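Local coordinates for putative periplasmic protein (Bacteroides vulgatus ATCC 8482, PDB 3DUE) that is of unknown function but belongs to a PepSY-like family of putative bacterial periplasmic proteins and possibly acts as an inhibitor, at residues K6-V10 / N11-Q15; A75-P78 / D79-K83. One frame throughout, in Å; residues are numbered along the deposited sequence.

Both contacts are local turns that lead the chain into a helix, and in each a proline takes the N-cap position: Pro14 before helix 15-24 and Pro78 before helix 79-88. They hold different elements, on opposite sides of the centre of the chain; the centres of contact 1 and contact 2 are about 28 Å apart. Contact 1 is a surface contact that starts on strand 6-7, at an edge of the antiparallel sheet, and runs into the turn after it; it relies on hydrogen bonds, one of them accepted by a glutamine side chain. Contact 2 is partly buried and includes the first turn of its helix, so apolar packing of Val77, Pro78, Ile81 and the aliphatic part of Lys82 carries more of it.

Contact 1. Residues K6-V10 / N11-Q15; sequences KPIQV and NQLPQ
Gln12 reaches back to Gln9 with its side-chain amide and closes a short turn between strand 6-7 and helix 15-24. Its OE1 accepts the backbone N-H of Gln9, N to OE1 3.0 Å, in a nearly straight bond (173° at the hydrogen) that lies in the carbonyl plane and uses a lone pair. The side chain stays extended beyond CG (chi2 177°), which gives it the length to span the turn, and OE1 also rests 3.4 Å from CA of Ile8. Glutamine suits this place because its long arm ends in a neutral acceptor.

Backbone bonds form the turn itself. Gln12 N donates to Gln9 O and Leu13 N to Val10 O, each at 3.0 Å; these three-residue steps are the pattern of a 3-10 turn.

Apolar contacts cover the inner side. CD1 of Ile8 meets CD2 of Leu13 at 3.7 Å, the two side chains crossing at about a right angle, while CG1 of Val10 lies more loosely, 4.1 Å from CD1 of Leu13. Branched aliphatic residues fit here because these side chains also pack on the sheet: Ile8 and Leu13 on Tyr44, Val10 on Val30.

The chemistry is thus divided between a polar outer clasp and an apolar inner side. With the amide N of Gln9 taken by a side chain and those of Gln12 and Leu13 by carbonyls of the turn, the chain can leave the sheet edge with these three donors satisfied.

Contact 2. Residues A75-P78 / D79-K83; sequences AVVP and DAIKK
Val77 and Pro78 lead into the N-terminus of helix 79-88, with Pro78 at the N-cap position, and pack against Ile81 and Lys82 of its first turn. Proline suits the N-cap position because its ring restricts phi and it has no N-H to satisfy; it brings no capping side chain, but its carbonyl opens the helical bonding: Pro78 O accepts the N-H of Lys82, N to O 3.1 Å, in a nearly straight bond, and Ile81 N adds a weak one.

Val77 turns its CB toward the helix. With CG1 anti to the backbone N (chi1 -176°), that methyl sits 3.6 Å from CG2 of Ile81 and, more tightly, 3.5 Å from CG of Lys82. A beta-branched residue can thus fill the angle between two successive helix positions. While CG2 of Ile81 meets Val77, its CD1 lies alongside the Pro78 ring, 4.0 Å from CG. The same apolar patch continues onto Tyr104 and Phe120, which Pro78 and Ile81 both touch.

Lys82 uses both halves of its character. Its CG lies against CB and CG1 of Val77, and a bend at chi3 (-77°) folds the amine back toward the preceding loop, where NZ is hydrogen-bonded to Val74 O. Asp79 adds a long salt bridge, with OD1 3.9 Å from NZ, and CE of Lys82 passes 3.4 Å from Val77 O.

Contact 1. Residues K6-V10 / N11-Q15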
ATOM      1  N   LYS A   6     -18.421  -2.413  -5.616  1.00 25.35           N
ATOM      2  CA  LYS A   6     -19.403  -1.340  -5.538  1.00 25.10           C
ATOM      3  C   LYS A   6     -18.678  -0.043  -5.250  1.00 23.62           C
ATOM      4  O   LYS A   6     -17.757  -0.027  -4.459  1.00 22.53           O
ATOM      5  CB  LYS A   6     -20.437  -1.636  -4.452  1.00 26.18           C
ATOM      6  CG  LYS A   6     -21.340  -2.851  -4.842  1.00 27.07           C
ATOM      7  CD  LYS A   6     -22.632  -2.898  -3.997  1.00 28.42           C
ATOM      8  CE  LYS A   6     -23.497  -4.184  -4.231  1.00 29.41           C
ATOM      9  NZ  LYS A   6     -24.053  -4.273  -5.646  1.00 31.32           N
ATOM     10  N   PRO A   7     -19.081   1.038  -5.921  1.00 23.93           N
ATOM     11  CA  PRO A   7     -18.435   2.315  -5.633  1.00 23.49           C
ATOM     12  C   PRO A   7     -18.843   2.851  -4.249  1.00 23.31           C
ATOM     13  O   PRO A   7     -19.994   2.658  -3.802  1.00 20.27           O
ATOM     14  CB  PRO A   7     -18.942   3.233  -6.762  1.00 22.31           C
ATOM     15  CG  PRO A   7     -20.248   2.677  -7.173  1.00 24.18           C
ATOM     16  CD  PRO A   7     -20.151   1.163  -6.943  1.00 23.45           C
ATOM     17  N   ILE A   8     -17.927   3.574  -3.616  1.00 23.14           N
ATOM     18  CA  ILE A   8     -18.188   4.127  -2.329  1.00 23.45           C
ATOM     19  C   ILE A   8     -17.613   5.530  -2.240  1.00 23.80           C
ATOM     20  O   ILE A   8     -16.800   5.940  -3.065  1.00 18.30           O
ATOM     21  CB  ILE A   8     -17.594   3.266  -1.167  1.00 24.22           C
ATOM     22  CG1 ILE A   8     -16.043   3.264  -1.218  1.00 24.08           C
ATOM     23  CG2 ILE A   8     -18.219   1.864  -1.156  1.00 24.07           C
ATOM     24  CD1 ILE A   8     -15.378   2.688   0.046  1.00 25.08           C
ATOM     25  N   GLN A   9     -18.104   6.242  -1.235  1.00 24.25           N
ATOM     26  CA  GLN A   9     -17.605   7.553  -0.859  1.00 23.87           C
ATOM     27  C   GLN A   9     -16.561   7.304   0.220  1.00 23.67           C
ATOM     28  O   GLN A   9     -16.580   6.262   0.870  1.00 22.23           O
ATOM     29  CB  GLN A   9     -18.734   8.427  -0.310  1.00 24.26           C
ATOM     30  CG  GLN A   9     -19.831   8.765  -1.356  1.00 24.36           C
ATOM     31  CD  GLN A   9     -19.320   9.771  -2.358  1.00 23.91           C
ATOM     32  OE1 GLN A   9     -18.631  10.707  -1.968  1.00 25.25           O
ATOM     33  NE2 GLN A   9     -19.631   9.586  -3.646  1.00 24.32           N
ATOM     34  N   VAL A  10     -15.670   8.273   0.401  1.00 23.98           N
ATOM     35  CA  VAL A  10     -14.618   8.239   1.422  1.00 25.78           C
ATOM     36  C   VAL A  10     -15.186   8.034   2.818  1.00 25.54           C
ATOM     37  O   VAL A  10     -14.629   7.240   3.603  1.00 25.07           O
ATOM     38  CB  VAL A  10     -13.690   9.521   1.374  1.00 26.84           C
ATOM     39  CG1 VAL A  10     -12.745   9.625   2.592  1.00 28.20           C
ATOM     40  CG2 VAL A  10     -12.876   9.581   0.085  1.00 27.41           C
ATOM     41  N   ASN A  11     -16.301   8.674   3.141  1.00 25.53           N
ATOM     42  CA  ASN A  11     -16.880   8.472   4.471  1.00 26.61           C
ATOM     43  C   ASN A  11     -17.453   7.078   4.721  1.00 25.17           C
ATOM     44  O   ASN A  11     -17.913   6.806   5.812  1.00 27.29           O
ATOM     45  CB  ASN A  11     -17.900   9.546   4.826  1.00 27.84           C
ATOM     46  CG  ASN A  11     -19.107   9.519   3.948  1.00 30.11           C
ATOM     47  OD1 ASN A  11     -19.386   8.548   3.213  1.00 31.60           O
ATOM     48  ND2 ASN A  11     -19.872  10.586   4.037  1.00 31.31           N
ATOM     49  N   GLN A  12     -17.463   6.218   3.711  1.00 25.24           N
ATOM     50  CA  GLN A  12     -17.863   4.818   3.864  1.00 24.54           C
ATOM     51  C   GLN A  12     -16.659   3.882   4.122  1.00 25.62           C
ATOM     52  O   GLN A  12     -16.825   2.676   4.310  1.00 25.91           O
ATOM     53  CB  GLN A  12     -18.671   4.330   2.673  1.00 24.98           C
ATOM     54  CG  GLN A  12     -20.001   5.059   2.517  1.00 24.43           C
ATOM     55  CD  GLN A  12     -20.766   4.622   1.284  1.00 24.98           C
ATOM     56  OE1 GLN A  12     -20.380   4.937   0.160  1.00 23.92           O
ATOM     57  NE2 GLN A  12     -21.879   3.911   1.494  1.00 24.54           N
ATOM     58  N   LEU A  13     -15.447   4.417   4.100  1.00 24.91           N
ATOM     59  CA  LEU A  13     -14.268   3.625   4.473  1.00 22.38           C
ATOM     60  C   LEU A  13     -14.186   3.486   5.994  1.00 21.50           C
ATOM     61  O   LEU A  13     -14.612   4.399   6.732  1.00 20.99           O
ATOM     62  CB  LEU A  13     -12.999   4.361   3.971  1.00 22.22           C
ATOM     63  CG  LEU A  13     -12.693   4.560   2.500  1.00 22.86           C
ATOM     64  CD1 LEU A  13     -11.648   5.721   2.276  1.00 19.86           C
ATOM     65  CD2 LEU A  13     -12.227   3.281   1.822  1.00 22.58           C
ATOM     66  N   PRO A  14     -13.593   2.376   6.496  1.00 21.72           N
ATOM     67  CA  PRO A  14     -13.394   2.306   7.910  1.00 22.00           C
ATOM     68  C   PRO A  14     -12.617   3.543   8.372  1.00 21.54           C
ATOM     69  O   PRO A  14     -11.781   4.079   7.632  1.00 19.93           O
ATOM     70  CB  PRO A  14     -12.574   1.023   8.084  1.00 21.79           C
ATOM     71  CG  PRO A  14     -12.945   0.192   6.903  1.00 22.50           C
ATOM     72  CD  PRO A  14     -13.043   1.195   5.809  1.00 21.04           C
ATOM     73  N   GLN A  15     -12.923   3.995   9.582  1.00 21.42           N
ATOM     74  CA  GLN A  15     -12.281   5.138  10.197  1.00 22.25           C
ATOM     75  C   GLN A  15     -10.740   5.134  10.047  1.00 21.99           C
ATOM     76  O   GLN A  15     -10.140   6.155   9.701  1.00 21.15           O
ATOM     77  CB  GLN A  15     -12.632   5.150  11.684  1.00 22.83           C
ATOM     78  CG  GLN A  15     -11.965   6.264  12.401  1.00 24.96           C
ATOM     79  CD  GLN A  15     -12.055   6.267  13.917  1.00 24.58           C
ATOM     80  OE1 GLN A  15     -11.298   7.010  14.520  1.00 27.49           O
ATOM     81  NE2 GLN A  15     -12.967   5.490  14.546  1.00 23.88           N
TER

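Contact 2. Residues A75-P78 / D79-K83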
ATOM      1  N   ALA A  75       6.920   7.475   6.308  1.00 24.93           N
ATOM      2  CA  ALA A  75       6.312   7.193   7.600  1.00 23.26           C
ATOM      3  C   ALA A  75       5.423   5.939   7.545  1.00 24.24           C
ATOM      4  O   ALA A  75       5.101   5.394   8.593  1.00 22.86           O
ATOM      5  CB  ALA A  75       5.533   8.385   8.087  1.00 23.93           C
ATOM      6  N   VAL A  76       5.037   5.494   6.346  1.00 22.58           N
ATOM      7  CA  VAL A  76       4.216   4.302   6.179  1.00 24.74           C
ATOM      8  C   VAL A  76       5.013   2.978   6.313  1.00 25.72           C
ATOM      9  O   VAL A  76       4.465   1.915   6.653  1.00 26.97           O
ATOM     10  CB  VAL A  76       3.500   4.355   4.802  1.00 24.61           C
ATOM     11  CG1 VAL A  76       2.922   2.992   4.383  1.00 25.30           C
ATOM     12  CG2 VAL A  76       2.464   5.487   4.808  1.00 23.90           C
ATOM     13  N   VAL A  77       6.303   3.066   6.068  1.00 25.41           N
ATOM     14  CA  VAL A  77       7.168   1.891   5.973  1.00 25.36           C
ATOM     15  C   VAL A  77       7.776   1.440   7.279  1.00 25.64           C
ATOM     16  O   VAL A  77       8.418   2.232   7.983  1.00 22.57           O
ATOM     17  CB  VAL A  77       8.331   2.144   4.940  1.00 24.99           C
ATOM     18  CG1 VAL A  77       9.193   0.915   4.730  1.00 24.38           C
ATOM     19  CG2 VAL A  77       7.758   2.557   3.610  1.00 26.50           C
ATOM     20  N   PRO A  78       7.639   0.143   7.582  1.00 26.64           N
ATOM     21  CA  PRO A  78       8.262  -0.383   8.803  1.00 27.81           C
ATOM     22  C   PRO A  78       9.766  -0.054   8.847  1.00 28.03           C
ATOM     23  O   PRO A  78      10.456  -0.151   7.837  1.00 27.17           O
ATOM     24  CB  PRO A  78       8.001  -1.897   8.707  1.00 27.15           C
ATOM     25  CG  PRO A  78       6.826  -2.021   7.810  1.00 27.72           C
ATOM     26  CD  PRO A  78       6.947  -0.913   6.817  1.00 27.41           C
ATOM     27  N   ASP A  79      10.259   0.368  10.005  1.00 29.26           N
ATOM     28  CA  ASP A  79      11.667   0.734  10.166  1.00 29.77           C
ATOM     29  C   ASP A  79      12.673  -0.292   9.668  1.00 27.78           C
ATOM     30  O   ASP A  79      13.678   0.078   9.063  1.00 27.33           O
ATOM     31  CB  ASP A  79      11.978   1.072  11.632  1.00 33.11           C
ATOM     32  CG  ASP A  79      11.751   2.541  11.954  1.00 36.40           C
ATOM     33  OD1 ASP A  79      10.941   3.228  11.281  1.00 38.44           O
ATOM     34  OD2 ASP A  79      12.413   3.030  12.888  1.00 40.31           O
ATOM     35  N   ALA A  80      12.431  -1.574   9.949  1.00 25.75           N
ATOM     36  CA  ALA A  80      13.349  -2.638   9.514  1.00 24.96           C
ATOM     37  C   ALA A  80      13.547  -2.635   7.993  1.00 23.62           C
ATOM     38  O   ALA A  80      14.646  -2.865   7.473  1.00 24.79           O
ATOM     39  CB  ALA A  80      12.828  -4.005   9.985  1.00 24.92           C
ATOM     40  N   ILE A  81      12.462  -2.374   7.283  1.00 23.51           N
ATOM     41  CA  ILE A  81      12.481  -2.330   5.821  1.00 21.63           C
ATOM     42  C   ILE A  81      13.182  -1.069   5.344  1.00 22.79           C
ATOM     43  O   ILE A  81      14.020  -1.119   4.446  1.00 23.67           O
ATOM     44  CB  ILE A  81      11.051  -2.422   5.265  1.00 21.18           C
ATOM     45  CG1 ILE A  81      10.456  -3.836   5.553  1.00 19.65           C
ATOM     46  CG2 ILE A  81      11.060  -2.048   3.767  1.00 18.70           C
ATOM     47  CD1 ILE A  81       9.062  -4.046   5.157  1.00 19.26           C
ATOM     48  N   LYS A  82      12.828   0.076   5.914  1.00 24.35           N
ATOM     49  CA  LYS A  82      13.526   1.316   5.573  1.00 26.35           C
ATOM     50  C   LYS A  82      15.017   1.187   5.710  1.00 25.31           C
ATOM     51  O   LYS A  82      15.775   1.592   4.839  1.00 25.37           O
ATOM     52  CB  LYS A  82      13.056   2.468   6.457  1.00 29.04           C
ATOM     53  CG  LYS A  82      11.683   2.921   6.061  1.00 31.69           C
ATOM     54  CD  LYS A  82      11.352   4.338   6.548  1.00 33.81           C
ATOM     55  CE  LYS A  82      11.004   4.396   7.999  1.00 34.55           C
ATOM     56  NZ  LYS A  82      10.141   5.590   8.283  1.00 35.99           N
ATOM     57  N   LYS A  83      15.437   0.642   6.838  1.00 25.08           N
ATOM     58  CA  LYS A  83      16.861   0.458   7.144  1.00 24.31           C
ATOM     59  C   LYS A  83      17.554  -0.469   6.145  1.00 23.73           C
ATOM     60  O   LYS A  83      18.668  -0.215   5.691  1.00 23.10           O
ATOM     61  CB  LYS A  83      16.986  -0.084   8.563  1.00 24.04           C
TER